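Local coordinates for nicotinate-nucleotide pyrophosphorylase (Pyrococcus furiosus, PDB 2I14), which probably catalyses ATP-dependent transfer of the phosphoribosyl group of phosphoribosyl pyrophosphate to nicotinate, giving nicotinate mononucleotide for NAD(+) biosynthesis, at residues K42-V48 with L308-E314; P76-M82 with V94-G99. All coordinates share one frame. Residue numbers count along the deposited sequence, not the author numbering.

Contact 1: residues K42-V48 with L308-E314; sequences KKVLADV and LDIVEVE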
loop_
_atom_site.group_PDB
_atom_site.type_symbol
_atom_site.label_atom_id
_atom_site.label_comp_id
_atom_site.label_asym_id
_atom_site.label_seq_id
_atom_site.Cartn_x
_atom_site.Cartn_y
_atom_site.Cartn_z
ATOM N N LYS A 42 17.708 -51.531 -6.925
ATOM C CA LYS A 42 18.640 -51.022 -5.925
ATOM C C LYS A 42 17.935 -50.368 -4.734
ATOM O O LYS A 42 16.841 -49.813 -4.864
ATOM C CB LYS A 42 19.627 -50.038 -6.556
ATOM C CG LYS A 42 18.990 -48.892 -7.300
ATOM C CD LYS A 42 20.034 -47.832 -7.640
ATOM C CE LYS A 42 21.148 -48.379 -8.521
ATOM N NZ LYS A 42 22.197 -47.353 -8.755
ATOM N N LYS A 43 18.583 -50.453 -3.574
ATOM C CA LYS A 43 18.056 -49.905 -2.326
ATOM C C LYS A 43 18.238 -48.392 -2.243
ATOM O O LYS A 43 19.323 -47.863 -2.509
ATOM C CB LYS A 43 18.748 -50.573 -1.125
ATOM C CG LYS A 43 17.852 -51.452 -0.226
ATOM C CD LYS A 43 17.284 -52.687 -0.944
ATOM C CE LYS A 43 16.960 -53.835 0.034
ATOM N NZ LYS A 43 15.999 -53.494 1.142
ATOM N N VAL A 44 17.162 -47.703 -1.871
ATOM C CA VAL A 44 17.170 -46.255 -1.736
ATOM C C VAL A 44 16.378 -45.839 -0.506
ATOM O O VAL A 44 15.486 -46.557 -0.048
ATOM C CB VAL A 44 16.528 -45.556 -2.955
ATOM C CG1 VAL A 44 17.381 -45.767 -4.196
ATOM C CG2 VAL A 44 15.108 -46.089 -3.172
ATOM N N LEU A 45 16.723 -44.674 0.029
ATOM C CA LEU A 45 16.027 -44.125 1.178
ATOM C C LEU A 45 15.385 -42.832 0.701
ATOM O O LEU A 45 16.074 -41.913 0.249
ATOM C CB LEU A 45 17.000 -43.834 2.320
ATOM C CG LEU A 45 16.384 -43.247 3.601
ATOM C CD1 LEU A 45 15.273 -44.144 4.100
ATOM C CD2 LEU A 45 17.458 -43.081 4.663
ATOM N N ALA A 46 14.062 -42.777 0.775
ATOM C CA ALA A 46 13.335 -41.591 0.356
ATOM C C ALA A 46 12.845 -40.819 1.588
ATOM O O ALA A 46 12.521 -41.397 2.628
ATOM C CB ALA A 46 12.160 -41.980 -0.555
ATOM N N ASP A 47 12.818 -39.498 1.449
ATOM C CA ASP A 47 12.400 -38.580 2.496
ATOM C C ASP A 47 11.094 -37.897 2.117
ATOM O O ASP A 47 10.800 -37.693 0.933
ATOM C CB ASP A 47 13.463 -37.489 2.664
ATOM C CG ASP A 47 14.202 -37.571 3.986
ATOM O OD1 ASP A 47 14.069 -38.614 4.668
ATOM O OD2 ASP A 47 14.926 -36.598 4.333
ATOM N N VAL A 48 10.309 -37.542 3.127
ATOM C CA VAL A 48 9.069 -36.822 2.899
ATOM C C VAL A 48 9.155 -35.526 3.701
ATOM O O VAL A 48 9.277 -35.551 4.931
ATOM C CB VAL A 48 7.854 -37.626 3.339
ATOM C CG1 VAL A 48 6.625 -36.762 3.256
ATOM C CG2 VAL A 48 7.678 -38.819 2.432
ATOM N N LEU A 308 8.031 -36.512 -1.800
ATOM C CA LEU A 308 8.850 -37.694 -1.537
ATOM C C LEU A 308 10.112 -37.619 -2.402
ATOM O O LEU A 308 10.041 -37.685 -3.634
ATOM C CB LEU A 308 8.052 -38.963 -1.879
ATOM C CG LEU A 308 8.705 -40.337 -1.677
ATOM C CD1 LEU A 308 9.785 -40.615 -2.724
ATOM C CD2 LEU A 308 9.295 -40.386 -0.278
ATOM N N ASP A 309 11.271 -37.483 -1.769
ATOM C CA ASP A 309 12.522 -37.400 -2.521
ATOM C C ASP A 309 13.628 -38.310 -1.997
ATOM O O ASP A 309 13.971 -38.261 -0.817
ATOM C CB ASP A 309 13.058 -35.971 -2.516
ATOM C CG ASP A 309 12.013 -34.953 -2.906
ATOM O OD1 ASP A 309 11.237 -35.210 -3.851
ATOM O OD2 ASP A 309 11.979 -33.881 -2.272
ATOM N N ILE A 310 14.197 -39.127 -2.884
ATOM C CA ILE A 310 15.293 -40.018 -2.500
ATOM C C ILE A 310 16.510 -39.179 -2.109
ATOM O O ILE A 310 17.041 -38.412 -2.905
ATOM C CB ILE A 310 15.643 -40.997 -3.642
ATOM C CG1 ILE A 310 15.475 -40.307 -4.989
ATOM C CG2 ILE A 310 14.723 -42.200 -3.590
ATOM C CD1 ILE A 310 15.455 -41.273 -6.151
ATOM N N VAL A 311 16.917 -39.316 -0.854
ATOM C CA VAL A 311 18.044 -38.576 -0.305
ATOM C C VAL A 311 19.276 -39.461 -0.127
ATOM O O VAL A 311 20.339 -38.988 0.275
ATOM C CB VAL A 311 17.685 -37.982 1.057
ATOM C CG1 VAL A 311 16.418 -37.156 0.943
ATOM C CG2 VAL A 311 17.495 -39.094 2.056
ATOM N N GLU A 312 19.123 -40.749 -0.422
ATOM C CA GLU A 312 20.225 -41.691 -0.305
ATOM C C GLU A 312 19.962 -42.944 -1.138
ATOM O O GLU A 312 18.868 -43.513 -1.097
ATOM C CB GLU A 312 20.434 -42.071 1.162
ATOM C CG GLU A 312 21.828 -42.612 1.465
ATOM C CD GLU A 312 22.047 -42.897 2.943
ATOM O OE1 GLU A 312 21.362 -43.799 3.479
ATOM O OE2 GLU A 312 22.900 -42.219 3.562
ATOM N N VAL A 313 20.972 -43.358 -1.902
ATOM C CA VAL A 313 20.874 -44.543 -2.748
ATOM C C VAL A 313 22.055 -45.467 -2.463
ATOM O O VAL A 313 23.202 -45.114 -2.730
ATOM C CB VAL A 313 20.889 -44.160 -4.239
ATOM C CG1 VAL A 313 20.566 -45.380 -5.098
ATOM C CG2 VAL A 313 19.898 -43.046 -4.493
ATOM N N GLU A 314 21.766 -46.647 -1.920
ATOM C CA GLU A 314 22.800 -47.626 -1.583
ATOM C C GLU A 314 23.812 -47.057 -0.585
ATOM O O GLU A 314 25.021 -47.095 -0.817
ATOM C CB GLU A 314 23.533 -48.089 -2.844
ATOM C CG GLU A 314 23.441 -49.579 -3.105
ATOM C CD GLU A 314 22.596 -49.913 -4.326
ATOM O OE1 GLU A 314 22.992 -49.524 -5.452
ATOM O OE2 GLU A 314 21.538 -50.564 -4.158
#
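Strands 43-48 and 308-313 pair antiparallel, 260 residues apart in sequence, so that the chain returns after its parallel-stranded domain to the sheet it left. At the Val48 end the pairing is regular: Asp47 N gives its hydrogen to Asp309 O and Asp309 N to Asp47 O, both at 2.8 Å. A classic beta bulge then interrupts the register. Val311 and Glu312 both face Leu45, whose O accepts from Val311 N (2.9 Å) and weakly from Glu312 N (3.3 Å), while Leu45 N donates to Glu312 O at 2.7 Å. Beyond it Glu314 N reaches Lys43 O (2.8 Å), and Glu314 OE2 takes Lys43 N at 3.0 Å, its carboxylate standing in for a backbone carbonyl where the strand ends. Lys42 NZ stays 4.0 Å from Glu314 OE1, too far for a salt bridge, and bonds instead to the Thr189 carbonyl of a second subunit. Asp47 OD1 is held by Gln96. On the apolar face Ala46 CB meets Leu308 CD2 at 3.3 Å, Val44 CG1 lies 3.3 Å from Val313 CG1, and Ile188 of that second subunit packs on Ile310 and Val313. Leu45 O thus serves both bulge amides, Val311 N well and Glu312 N only weakly, while Val44, Ala46 and Val48 turn their backbone groups to Gly99, Ile97 and Val94 on the strand's far edge.

Contact 2: residues P76-M82 with V94-G99; sequences PVNVYAM and VLQIEG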
loop_
_atom_site.group_PDB
_atom_site.type_symbol
_atom_site.label_atom_id
_atom_site.label_comp_id
_atom_site.label_asym_id
_atom_site.label_seq_id
_atom_site.Cartn_x
_atom_site.Cartn_y
_atom_site.Cartn_z
ATOM N N PRO A 76 7.801 -54.724 0.348
ATOM C CA PRO A 76 9.259 -54.836 0.497
ATOM C C PRO A 76 10.036 -53.621 1.019
ATOM O O PRO A 76 11.147 -53.354 0.542
ATOM C CB PRO A 76 9.712 -55.210 -0.909
ATOM C CG PRO A 76 8.568 -55.995 -1.422
ATOM C CD PRO A 76 7.381 -55.198 -0.983
ATOM N N VAL A 77 9.497 -52.907 2.004
ATOM C CA VAL A 77 10.188 -51.724 2.513
ATOM C C VAL A 77 10.040 -51.436 4.004
ATOM O O VAL A 77 9.189 -52.003 4.686
ATOM C CB VAL A 77 9.712 -50.455 1.774
ATOM C CG1 VAL A 77 10.037 -50.550 0.289
ATOM C CG2 VAL A 77 8.213 -50.274 1.989
ATOM N N ASN A 78 10.890 -50.538 4.495
ATOM C CA ASN A 78 10.844 -50.102 5.885
ATOM C C ASN A 78 10.250 -48.701 5.884
ATOM O O ASN A 78 10.474 -47.925 4.952
ATOM C CB ASN A 78 12.238 -50.049 6.505
ATOM C CG ASN A 78 12.850 -51.414 6.650
ATOM O OD1 ASN A 78 12.144 -52.401 6.860
ATOM N ND2 ASN A 78 14.174 -51.483 6.555
ATOM N N VAL A 79 9.494 -48.371 6.919
ATOM C CA VAL A 79 8.879 -47.060 6.986
ATOM C C VAL A 79 9.038 -46.444 8.370
ATOM O O VAL A 79 8.370 -46.846 9.324
ATOM C CB VAL A 79 7.379 -47.141 6.649
ATOM C CG1 VAL A 79 6.794 -45.747 6.603
ATOM C CG2 VAL A 79 7.169 -47.869 5.331
ATOM N N TYR A 80 9.936 -45.472 8.486
ATOM C CA TYR A 80 10.148 -44.797 9.765
ATOM C C TYR A 80 9.302 -43.529 9.726
ATOM O O TYR A 80 9.049 -42.975 8.652
ATOM C CB TYR A 80 11.626 -44.445 9.955
ATOM C CG TYR A 80 12.575 -45.515 9.461
ATOM C CD1 TYR A 80 12.689 -45.789 8.096
ATOM C CD2 TYR A 80 13.375 -46.236 10.349
ATOM C CE1 TYR A 80 13.579 -46.749 7.622
ATOM C CE2 TYR A 80 14.275 -47.199 9.886
ATOM C CZ TYR A 80 14.375 -47.450 8.517
ATOM O OH TYR A 80 15.282 -48.374 8.029
ATOM N N ALA A 81 8.852 -43.068 10.882
ATOM C CA ALA A 81 8.025 -41.874 10.899
ATOM C C ALA A 81 7.989 -41.178 12.253
ATOM O O ALA A 81 8.590 -41.637 13.228
ATOM C CB ALA A 81 6.606 -42.225 10.462
ATOM N N MET A 82 7.294 -40.047 12.282
ATOM C CA MET A 82 7.109 -39.280 13.496
ATOM C C MET A 82 5.731 -39.698 13.964
ATOM O O MET A 82 4.898 -40.108 13.165
ATOM C CB MET A 82 7.084 -37.778 13.210
ATOM C CG MET A 82 8.402 -37.127 12.812
ATOM S SD MET A 82 8.201 -35.305 12.748
ATOM C CE MET A 82 9.862 -34.814 12.283
ATOM N N VAL A 94 9.202 -36.020 7.835
ATOM C CA VAL A 94 8.157 -36.455 8.728
ATOM C C VAL A 94 7.932 -37.952 8.559
ATOM O O VAL A 94 7.243 -38.580 9.367
ATOM C CB VAL A 94 6.856 -35.702 8.435
ATOM C CG1 VAL A 94 7.043 -34.218 8.697
ATOM C CG2 VAL A 94 6.428 -35.952 7.001
ATOM N N LEU A 95 8.522 -38.519 7.508
ATOM C CA LEU A 95 8.400 -39.951 7.214
ATOM C C LEU A 95 9.425 -40.373 6.160
ATOM O O LEU A 95 9.633 -39.665 5.171
ATOM C CB LEU A 95 6.979 -40.265 6.733
ATOM C CG LEU A 95 6.695 -41.682 6.226
ATOM C CD1 LEU A 95 5.192 -41.948 6.232
ATOM C CD2 LEU A 95 7.271 -41.851 4.824
ATOM N N GLN A 96 10.064 -41.520 6.377
ATOM C CA GLN A 96 11.066 -42.029 5.443
ATOM C C GLN A 96 10.676 -43.414 4.945
ATOM O O GLN A 96 9.842 -44.086 5.549
ATOM C CB GLN A 96 12.433 -42.093 6.123
ATOM C CG GLN A 96 12.882 -40.764 6.682
ATOM C CD GLN A 96 14.217 -40.848 7.404
ATOM O OE1 GLN A 96 14.360 -41.581 8.387
ATOM N NE2 GLN A 96 15.207 -40.091 6.920
ATOM N N ILE A 97 11.255 -43.828 3.826
ATOM C CA ILE A 97 10.974 -45.145 3.293
ATOM C C ILE A 97 12.239 -45.735 2.714
ATOM O O ILE A 97 12.990 -45.058 2.004
ATOM C CB ILE A 97 9.928 -45.118 2.190
ATOM C CG1 ILE A 97 8.615 -44.562 2.723
ATOM C CG2 ILE A 97 9.702 -46.532 1.681
ATOM C CD1 ILE A 97 7.502 -44.572 1.695
ATOM N N GLU A 98 12.483 -47.004 3.017
ATOM C CA GLU A 98 13.673 -47.660 2.514
ATOM C C GLU A 98 13.328 -48.898 1.700
ATOM O O GLU A 98 12.443 -49.672 2.066
ATOM C CB GLU A 98 14.581 -48.022 3.678
ATOM C CG GLU A 98 16.011 -48.194 3.268
ATOM C CD GLU A 98 16.950 -48.155 4.448
ATOM O OE1 GLU A 98 18.182 -48.217 4.224
ATOM O OE2 GLU A 98 16.454 -48.063 5.596
ATOM N N GLY A 99 14.022 -49.067 0.580
ATOM C CA GLY A 99 13.771 -50.216 -0.264
ATOM C C GLY A 99 14.055 -49.957 -1.725
ATOM O O GLY A 99 14.629 -48.931 -2.097
#
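Tyr80 turns a ring edge toward strand 95-98, CD1 4.2 Å from Gln96 CB, and reaches with its hydroxyl to the carboxylate of Glu98. Strands 77-81 and 95-98 are antiparallel neighbours, joined by a connection that includes the short strand 87-88 of another sheet. Their own sheet combines N-terminal strands with strands from the C-terminal part of the chain, 357-365 lying on the other edge of 77-81. Asn78 and Glu98 make a hydrogen-bonded pair that rests on Glu98 N to Asn78 O (2.9 Å); the return bond, Asn78 N to Glu98 O at 3.0 Å, is less certainly placed. Further along, Gln96 N donates to Tyr80 O (2.9 Å), whereas the return bond from Tyr80 N to Gln96 O is weak at 3.2 Å. Met82 N to Val94 O, 3.3 Å, follows at the connection end. Val77, Val79, Ala81, Leu95 and Ile97 occupy the other face; Val79 CG1 touches Leu95 CG at 4.1 Å, and helix 65-72 packs over this apolar surface. At Gly99 the chain turns a corner with phi 151°, and a CB there would collide with Val77 CG1. Glu98 OE2 forms a salt bridge to Arg327 and accepts the hydrogen of Tyr80 OH at 2.7 Å.

Contacts 1 and 2 are parts of one antiparallel sheet, their centres about 10 Å apart, joined where strand 43-49 lies beside strand 95-98. Probable backbone hydrogen bonds make the seam: Ala46 N to Ile97 O and Val44 N to Gly99 O, each 2.8 Å. Strand 43-49 therefore has 307-313 along one edge and 95-98 along the other. In sequence, contact 2 is nested inside the loop that contact 1 closes. Contact 1 lies nearer a bound cyclopentane analogue of phosphoribosyl pyrophosphate (PCP), the side chain of Asp309 coming within about 5 Å of it and about 9 Å of a zinc ion; the side chain of Ile97 in contact 2 is about 14 Å from a PCP.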